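Local coordinates for protein defensin (Pachyrhizus erosus, PDB 3PSM) that probably defends the plant against fungi as a small dimeric antimicrobial defensin of the gamma-thionin family, braced by four disulfide bonds, at residues 4-9 against 36-41; 22-27 against 41-46. All coordinates share one frame; numbering follows the deposited sequence.

Overall arrangement
The two contacts lie about 9 Å apart, centre to centre, in a 47-residue chain, and share Cys41. Along the chain their segments alternate: 4-9, 22-27, 36-41, 41-46. Interaction 1 pairs the end of edge strand 2-6 and the loop after it with the turn leading into strand 41-46; interaction 2 joins helix 17-27 to that same strand, the middle one of the antiparallel sheet. Strands 2-6 and 41-46 are neighbours, and a probable hydrogen bond from Cys43 N to Asn5 O (2.8 Å) ties the two contacts together. One strand thus meets an edge strand in the sheet and the helix through sulfur, as expected of a cystine-stabilised alpha-beta fold.

Interaction 1 (4-9 against 36-41); sequences ENLADT and RDDFRC
Leu6 and Arg40 cross obliquely, Leu6 lying against one face of the guanidinium. CD1 of Leu6 stands 3.8 Å above that plane, offset toward the rim, while Leu6 CD2 reaches further back and meets Arg40 CB at 3.6 Å. A bend at chi3 (-67°) swings Arg40 NE off an extended course. The guanidinium is held from within the loop: NE and NH2 both grip Asp38 OD1 side-on, NE at 2.8 Å in a salt bridge, with the oxygen almost in the guanidinium plane. Asp38 OD1 offers its anti lone pair to NH2 but is met by NE from above the carboxylate, and Trp42 NE1 hydrogen-bonds to the same oxygen. Asp38 OD2 accepts from Arg40 N at 3.0 Å, an Asx turn that overlaps the end of the type I turn from Arg36 to Phe39.

Glu4 and Arg36 approach with carboxylate and guanidinium planes 30° apart. Glu4 OE2 touches Arg36 CD at 3.8 Å, yet it lies well out of the guanidinium plane and no N-H points at it. Any attraction is probably electrostatic, and the salt bridge of Glu4 goes to Arg34.

A backbone hydrogen bond from Ala7 N to Cys41 O, 2.9 Å, joins the segments, its N-H...O angle 176°, and Ala7 CB packs on Cys41 SG at 3.8 Å. Loop 36-41 turns the hairpin of strands 32-35 and 41-46, and this bond lies where strand 2-6 ends its pairing with the middle strand of the defensin sheet.

Trp42 touches Glu4 and Leu6 and forms a cation-pi pair with Arg36, while helix 17-27 adjoins Ala7 through His23 and Cys41 through the Cys20 disulfide.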
ATOM      1  N   GLU A   4      -1.451 -15.749   6.652  1.00 16.13           N
ATOM      2  CA  GLU A   4      -0.871 -14.503   7.153  1.00 12.99           C
ATOM      3  C   GLU A   4       0.299 -14.843   8.064  1.00 13.32           C
ATOM      4  O   GLU A   4       0.138 -15.548   9.064  1.00 16.82           O
ATOM      5  CB  GLU A   4      -1.975 -13.670   7.802  1.00 14.46           C
ATOM      6  CG  GLU A   4      -1.475 -12.282   8.139  1.00 14.01           C
ATOM      7  CD  GLU A   4      -2.459 -11.336   8.766  1.00 14.70           C
ATOM      8  OE1 GLU A   4      -2.465 -10.155   8.406  1.00 15.34           O
ATOM      9  OE2 GLU A   4      -3.321 -11.822   9.555  1.00 22.27           O
ATOM     10  N   ASN A   5       1.497 -14.365   7.709  1.00 12.43           N
ATOM     11  CA  ASN A   5       2.704 -14.571   8.504  1.00 12.28           C
ATOM     12  C   ASN A   5       3.535 -13.318   8.506  1.00 10.74           C
ATOM     13  O   ASN A   5       3.314 -12.385   7.698  1.00 11.36           O
ATOM     14  CB  ASN A   5       3.505 -15.744   7.968  1.00 14.41           C
ATOM     15  CG  ASN A   5       2.797 -17.030   8.397  1.00 18.43           C
ATOM     16  OD1 ASN A   5       2.985 -17.495   9.516  1.00 20.53           O
ATOM     17  ND2 ASN A   5       1.897 -17.609   7.631  1.00 21.19           N
ATOM     18  N   LEU A   6       4.477 -13.238   9.435  1.00 11.35           N
ATOM     19  CA  LEU A   6       5.340 -12.061   9.516  1.00 10.99           C
ATOM     20  C   LEU A   6       6.069 -11.819   8.212  1.00 10.48           C
ATOM     21  O   LEU A   6       6.522 -12.733   7.522  1.00 12.51           O
ATOM     22  CB  LEU A   6       6.382 -12.235  10.640  1.00 12.15           C
ATOM     23  CG  LEU A   6       5.806 -12.081  12.024  1.00 13.46           C
ATOM     24  CD1 LEU A   6       6.887 -12.533  13.031  1.00 17.02           C
ATOM     25  CD2 LEU A   6       5.374 -10.663  12.356  1.00 13.90           C
ATOM     26  N   ALA A   7       6.243 -10.552   7.871  1.00 10.46           N
ATOM     27  CA  ALA A   7       7.145 -10.159   6.807  1.00 11.00           C
ATOM     28  C   ALA A   7       8.528 -10.733   7.086  1.00 11.41           C
ATOM     29  O   ALA A   7       8.929 -10.837   8.263  1.00 14.10           O
ATOM     30  CB  ALA A   7       7.165  -8.653   6.692  1.00 11.24           C
ATOM     31  N   ASP A   8       9.277 -10.981   6.057  1.00 14.23           N
ATOM     32  CA  ASP A   8      10.605 -11.492   6.226  1.00 14.08           C
ATOM     33  C   ASP A   8      11.631 -10.422   6.599  1.00 12.52           C
ATOM     34  O   ASP A   8      12.488 -10.678   7.445  1.00 15.16           O
ATOM     35  CB  ASP A   8      11.044 -12.215   4.910  1.00 18.16           C
ATOM     36  CG  ASP A   8      10.475 -13.617   4.734  1.00 24.92           C
ATOM     37  OD1 ASP A   8       9.961 -14.234   5.694  1.00 26.44           O
ATOM     38  OD2 ASP A   8      10.563 -14.132   3.590  1.00 38.70           O
ATOM     39  N   THR A   9      11.571  -9.243   5.987  1.00 11.90           N
ATOM     40  CA  THR A   9      12.652  -8.257   6.069  1.00 13.25           C
ATOM     41  C   THR A   9      12.150  -6.855   6.310  1.00 12.47           C
ATOM     42  O   THR A   9      12.852  -5.910   6.090  1.00 17.82           O
ATOM     43  CB  THR A   9      13.514  -8.310   4.776  1.00 15.34           C
ATOM     44  OG1 THR A   9      12.629  -8.136   3.653  1.00 19.05           O
ATOM     45  CG2 THR A   9      14.200  -9.666   4.671  1.00 15.49           C
ATOM     46  N   ARG A  36      -0.165  -5.567  12.791  1.00 10.64           N
ATOM     47  CA  ARG A  36      -1.067  -6.143  13.785  1.00 12.08           C
ATOM     48  C   ARG A  36      -0.803  -5.498  15.139  1.00 13.53           C
ATOM     49  O   ARG A  36       0.001  -4.569  15.266  1.00 13.31           O
ATOM     50  CB  ARG A  36      -1.050  -7.692  13.768  1.00 13.18           C
ATOM     51  CG  ARG A  36      -1.672  -8.190  12.461  1.00 13.85           C
ATOM     52  CD  ARG A  36      -1.737  -9.663  12.292  1.00 16.54           C
ATOM     53  NE  ARG A  36      -2.614 -10.284  13.249  1.00 15.62           N
ATOM     54  CZ  ARG A  36      -2.404 -11.276  14.027  1.00 22.52           C
ATOM     55  NH1 ARG A  36      -1.232 -11.959  14.041  1.00 33.46           N
ATOM     56  NH2 ARG A  36      -3.366 -11.692  14.862  1.00 22.60           N
ATOM     57  N   ASP A  37      -1.469  -5.943  16.175  1.00 14.02           N
ATOM     58  CA  ASP A  37      -1.435  -5.316  17.487  1.00 15.85           C
ATOM     59  C   ASP A  37      -0.128  -5.535  18.212  1.00 14.27           C
ATOM     60  O   ASP A  37       0.108  -4.911  19.263  1.00 16.75           O
ATOM     61  CB  ASP A  37      -2.605  -5.804  18.335  1.00 18.05           C
ATOM     62  CG  ASP A  37      -2.625  -7.271  18.671  1.00 23.25           C
ATOM     63  OD1 ASP A  37      -3.406  -7.664  19.543  1.00 22.57           O
ATOM     64  OD2 ASP A  37      -1.924  -8.067  18.039  1.00 40.45           O
ATOM     65  N   ASP A  38       0.749  -6.304  17.649  1.00 13.23           N
ATOM     66  CA  ASP A  38       2.155  -6.508  17.999  1.00 14.10           C
ATOM     67  C   ASP A  38       3.132  -5.487  17.410  1.00 13.14           C
ATOM     68  O   ASP A  38       4.350  -5.564  17.635  1.00 14.07           O
ATOM     69  CB  ASP A  38       2.656  -7.907  17.628  1.00 14.55           C
ATOM     70  CG  ASP A  38       2.581  -8.190  16.138  1.00 13.50           C
ATOM     71  OD1 ASP A  38       3.016  -9.262  15.751  1.00 15.80           O
ATOM     72  OD2 ASP A  38       2.079  -7.326  15.362  1.00 11.19           O
ATOM     73  N   PHE A  39       2.628  -4.515  16.670  1.00 11.86           N
ATOM     74  CA  PHE A  39       3.508  -3.548  16.006  1.00 11.22           C
ATOM     75  C   PHE A  39       4.516  -4.222  15.113  1.00 10.63           C
ATOM     76  O   PHE A  39       5.644  -3.726  14.932  1.00 11.02           O
ATOM     77  CB  PHE A  39       4.182  -2.600  16.982  1.00 13.50           C
ATOM     78  CG  PHE A  39       3.207  -1.670  17.679  1.00 13.84           C
ATOM     79  CD1 PHE A  39       2.549  -2.101  18.831  1.00 17.14           C
ATOM     80  CD2 PHE A  39       2.992  -0.414  17.167  1.00 15.86           C
ATOM     81  CE1 PHE A  39       1.690  -1.187  19.459  1.00 20.49           C
ATOM     82  CE2 PHE A  39       2.148   0.479  17.816  1.00 19.58           C
ATOM     83  CZ  PHE A  39       1.503   0.076  18.952  1.00 22.00           C
ATOM     84  N   ARG A  40       4.111  -5.278  14.430  1.00  9.75           N
ATOM     85  CA  ARG A  40       4.908  -5.909  13.382  1.00  9.91           C
ATOM     86  C   ARG A  40       4.069  -5.993  12.102  1.00  9.43           C
ATOM     87  O   ARG A  40       2.843  -5.905  12.112  1.00  9.62           O
ATOM     88  CB  ARG A  40       5.341  -7.315  13.791  1.00 11.81           C
ATOM     89  CG  ARG A  40       6.324  -7.253  14.969  1.00 13.62           C
ATOM     90  CD  ARG A  40       6.917  -8.617  15.279  1.00 14.53           C
ATOM     91  NE  ARG A  40       5.847  -9.463  15.769  1.00 14.49           N
ATOM     92  CZ  ARG A  40       6.006 -10.635  16.352  1.00 14.94           C
ATOM     93  NH1 ARG A  40       7.224 -11.108  16.503  1.00 17.21           N
ATOM     94  NH2 ARG A  40       4.907 -11.307  16.746  1.00 17.48           N
ATOM     95  N   CYS A  41       4.797  -6.118  10.992  1.00  8.63           N
ATOM     96  CA  CYS A  41       4.220  -6.202   9.663  1.00  8.35           C
ATOM     97  C   CYS A  41       3.972  -7.649   9.287  1.00  8.66           C
ATOM     98  O   CYS A  41       4.884  -8.485   9.339  1.00  9.45           O
ATOM     99  CB  CYS A  41       5.206  -5.572   8.667  1.00  8.64           C
ATOM    100  SG  CYS A  41       4.763  -5.745   6.919  1.00  8.36           S
TER

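Interaction 2 (22-27 against 41-46); sequences DHCKNK and CWCTRN
Cys24 and Cys43 are joined covalently, SG to SG at 2.0 Å, and this disulfide carries the contact between helix and strand. Its chi3 of -79° sets the two CB-S bonds nearly perpendicular. On both residues SG stands beside the backbone N and anti to the carbonyl carbon (chi1 -66° at Cys24). These two cysteines are also the closest backbone pair, their CA atoms 5.5 Å apart.

Sulfur also packs against sulfur. Cys41 SG lies 3.7 Å from Cys24 SG, and the bond of Cys41 to Cys20 adds a second tether to the same helix. One helical turn, from Cys20 to Cys24, is therefore tied to two alternate residues of one strand, Cys41 and Cys43, both of which direct their CB toward it. This pairing of CXXXC in a helix with CXC in a strand is the cystine-stabilised alpha-beta motif of plant defensins. The short axes of helix and strand pass 8.3 Å apart at 45°.

A looser sulfur-aromatic contact involves His23. Its ring presents an edge to Cys43 SG, which is 4.3 Å from CD2 and near the ring plane; Cys41 SG stands obliquely to the ring, 5.3 Å from the centroid. Glu28 receives a hydrogen bond from NE2, and Lys27 CB lies over one ring face.

Polar bonds occur within the helix. Asn26 ND2 donates to Asp22 OD1 at 2.9 Å, the oxygen close to the amide plane. In the dimer Asp22 OD2 forms a salt bridge with Arg40 of the second subunit, and Lys25 NZ hydrogen-bonds to Glu4 O of the second subunit.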
ATOM      1  N   ASP A  22       2.990  -1.850   1.391  1.00  7.95           N
ATOM      2  CA  ASP A  22       4.020  -1.570   0.404  1.00  8.54           C
ATOM      3  C   ASP A  22       5.075  -2.666   0.417  1.00  8.20           C
ATOM      4  O   ASP A  22       5.401  -3.285  -0.592  1.00  8.99           O
ATOM      5  CB  ASP A  22       4.620  -0.188   0.701  1.00  9.69           C
ATOM      6  CG  ASP A  22       5.845   0.209  -0.069  1.00 10.74           C
ATOM      7  OD1 ASP A  22       6.087  -0.365  -1.148  1.00 11.35           O
ATOM      8  OD2 ASP A  22       6.610   1.072   0.436  1.00 16.22           O
ATOM      9  N   HIS A  23       5.640  -2.932   1.620  1.00  8.47           N
ATOM     10  CA  HIS A  23       6.636  -3.980   1.735  1.00  8.71           C
ATOM     11  C   HIS A  23       6.125  -5.305   1.185  1.00  8.68           C
ATOM     12  O   HIS A  23       6.787  -6.002   0.395  1.00  9.67           O
ATOM     13  CB  HIS A  23       7.063  -4.120   3.217  1.00  9.20           C
ATOM     14  CG  HIS A  23       7.989  -5.309   3.397  1.00 10.41           C
ATOM     15  ND1 HIS A  23       9.365  -5.159   3.297  1.00 11.99           N
ATOM     16  CD2 HIS A  23       7.682  -6.613   3.629  1.00 11.54           C
ATOM     17  CE1 HIS A  23       9.860  -6.378   3.442  1.00 12.72           C
ATOM     18  NE2 HIS A  23       8.893  -7.254   3.620  1.00 13.10           N
ATOM     19  N   CYS A  24       4.966  -5.737   1.674  1.00  8.18           N
ATOM     20  CA  CYS A  24       4.456  -7.064   1.316  1.00  8.51           C
ATOM     21  C   CYS A  24       4.170  -7.172  -0.176  1.00  8.57           C
ATOM     22  O   CYS A  24       4.492  -8.171  -0.789  1.00 10.28           O
ATOM     23  CB  CYS A  24       3.216  -7.390   2.133  1.00  8.72           C
ATOM     24  SG  CYS A  24       3.584  -7.575   3.912  1.00  8.61           S
ATOM     25  N   LYS A  25       3.554  -6.126  -0.768  1.00  8.60           N
ATOM     26  CA  LYS A  25       3.227  -6.149  -2.194  1.00  9.09           C
ATOM     27  C   LYS A  25       4.469  -6.016  -3.057  1.00  9.53           C
ATOM     28  O   LYS A  25       4.581  -6.681  -4.102  1.00 12.11           O
ATOM     29  CB  LYS A  25       2.232  -5.042  -2.528  1.00  9.02           C
ATOM     30  CG  LYS A  25       0.839  -5.288  -2.048  1.00  9.01           C
ATOM     31  CD  LYS A  25      -0.087  -4.103  -2.219  1.00  9.68           C
ATOM     32  CE  LYS A  25      -1.553  -4.496  -2.003  1.00 11.96           C
ATOM     33  NZ  LYS A  25      -2.441  -3.365  -1.799  1.00 11.64           N
ATOM     34  N   ASN A  26       5.357  -5.107  -2.703  1.00  9.83           N
ATOM     35  CA  ASN A  26       6.424  -4.655  -3.610  1.00 10.14           C
ATOM     36  C   ASN A  26       7.768  -5.227  -3.340  1.00 11.22           C
ATOM     37  O   ASN A  26       8.603  -5.242  -4.271  1.00 16.03           O
ATOM     38  CB  ASN A  26       6.479  -3.117  -3.593  1.00 10.56           C
ATOM     39  CG  ASN A  26       5.172  -2.543  -4.062  1.00 10.52           C
ATOM     40  OD1 ASN A  26       4.634  -2.998  -5.107  1.00 12.74           O
ATOM     41  ND2 ASN A  26       4.649  -1.572  -3.356  1.00 10.64           N
ATOM     42  N   LYS A  27       8.054  -5.684  -2.123  1.00 10.56           N
ATOM     43  CA  LYS A  27       9.281  -6.374  -1.808  1.00 12.10           C
ATOM     44  C   LYS A  27       9.106  -7.886  -1.815  1.00 12.81           C
ATOM     45  O   LYS A  27       9.956  -8.630  -2.284  1.00 16.46           O
ATOM     46  CB  LYS A  27       9.902  -5.914  -0.506  1.00 14.95           C
ATOM     47  CG  LYS A  27      10.252  -4.456  -0.551  1.00 19.06           C
ATOM     48  CD  LYS A  27      11.611  -4.302  -1.202  1.00 22.23           C
ATOM     49  CE  LYS A  27      12.080  -2.859  -1.130  1.00 25.88           C
ATOM     50  NZ  LYS A  27      11.207  -1.997  -1.998  1.00 34.49           N
ATOM     51  N   CYS A  41       4.797  -6.118  10.992  1.00  8.63           N
ATOM     52  CA  CYS A  41       4.220  -6.202   9.663  1.00  8.35           C
ATOM     53  C   CYS A  41       3.972  -7.649   9.287  1.00  8.66           C
ATOM     54  O   CYS A  41       4.884  -8.485   9.339  1.00  9.45           O
ATOM     55  CB  CYS A  41       5.206  -5.572   8.667  1.00  8.64           C
ATOM     56  SG  CYS A  41       4.763  -5.745   6.919  1.00  8.36           S
ATOM     57  N   TRP A  42       2.728  -7.954   8.942  1.00  8.55           N
ATOM     58  CA  TRP A  42       2.273  -9.271   8.549  1.00  9.04           C
ATOM     59  C   TRP A  42       1.784  -9.215   7.105  1.00  8.92           C
ATOM     60  O   TRP A  42       0.987  -8.374   6.730  1.00  9.60           O
ATOM     61  CB  TRP A  42       1.100  -9.720   9.442  1.00 10.14           C
ATOM     62  CG  TRP A  42       1.512  -9.981  10.878  1.00 10.19           C
ATOM     63  CD1 TRP A  42       1.832  -9.045  11.828  1.00 11.09           C
ATOM     64  CD2 TRP A  42       1.609 -11.263  11.507  1.00 11.07           C
ATOM     65  NE1 TRP A  42       2.141  -9.720  12.996  1.00 12.29           N
ATOM     66  CE2 TRP A  42       2.021 -11.050  12.841  1.00 12.29           C
ATOM     67  CE3 TRP A  42       1.421 -12.583  11.073  1.00 11.82           C
ATOM     68  CZ2 TRP A  42       2.241 -12.088  13.720  1.00 14.20           C
ATOM     69  CZ3 TRP A  42       1.626 -13.612  11.997  1.00 13.63           C
ATOM     70  CH2 TRP A  42       2.016 -13.339  13.293  1.00 14.58           C
ATOM     71  N   CYS A  43       2.298 -10.159   6.298  1.00  9.09           N
ATOM     72  CA  CYS A  43       1.912 -10.279   4.939  1.00  9.21           C
ATOM     73  C   CYS A  43       0.922 -11.437   4.766  1.00 10.63           C
ATOM     74  O   CYS A  43       1.053 -12.503   5.393  1.00 12.04           O
ATOM     75  CB  CYS A  43       3.100 -10.576   4.003  1.00 10.19           C
ATOM     76  SG  CYS A  43       4.466  -9.405   4.045  1.00  9.89           S
ATOM     77  N   THR A  44      -0.010 -11.260   3.871  1.00 10.57           N
ATOM     78  CA  THR A  44      -0.929 -12.309   3.405  1.00 12.62           C
ATOM     79  C   THR A  44      -0.482 -12.810   2.049  1.00 12.64           C
ATOM     80  O   THR A  44      -0.155 -12.026   1.172  1.00 12.11           O
ATOM     81  CB  THR A  44      -2.363 -11.767   3.336  1.00 14.07           C
ATOM     82  OG1 THR A  44      -2.752 -11.374   4.664  1.00 16.07           O
ATOM     83  CG2 THR A  44      -3.355 -12.808   2.876  1.00 17.13           C
ATOM     84  N   ARG A  45      -0.485 -14.129   1.894  1.00 14.44           N
ATOM     85  CA  ARG A  45      -0.089 -14.792   0.668  1.00 16.62           C
ATOM     86  C   ARG A  45      -1.049 -15.929   0.333  1.00 18.54           C
ATOM     87  O   ARG A  45      -1.721 -16.477   1.190  1.00 20.94           O
ATOM     88  CB  ARG A  45       1.303 -15.388   0.829  1.00 18.42           C
ATOM     89  CG  ARG A  45       1.349 -16.561   1.820  1.00 23.59           C
ATOM     90  CD  ARG A  45       2.759 -17.197   1.788  1.00 29.58           C
ATOM     91  NE  ARG A  45       2.608 -18.231   2.838  1.00 30.18           N
ATOM     92  CZ  ARG A  45       2.595 -18.145   4.156  1.00 29.88           C
ATOM     93  NH1 ARG A  45       2.787 -16.910   4.531  1.00 31.87           N
ATOM     94  NH2 ARG A  45       2.420 -19.272   4.847  1.00 29.92           N
ATOM     95  N   ASN A  46      -1.127 -16.278  -0.961  1.00 20.16           N
ATOM     96  CA  ASN A  46      -1.772 -17.529  -1.375  1.00 22.42           C
ATOM     97  C   ASN A  46      -1.028 -18.715  -0.794  1.00 27.50           C
ATOM     98  O   ASN A  46       0.216 -18.698  -0.824  1.00 29.15           O
ATOM     99  CB  ASN A  46      -1.769 -17.546  -2.903  1.00 26.27           C
ATOM    100  CG  ASN A  46      -2.635 -16.450  -3.494  1.00 24.57           C
ATOM    101  OD1 ASN A  46      -2.121 -15.506  -4.150  1.00 26.07           O
ATOM    102  ND2 ASN A  46      -3.908 -16.494  -3.249  1.00 28.01           N
TER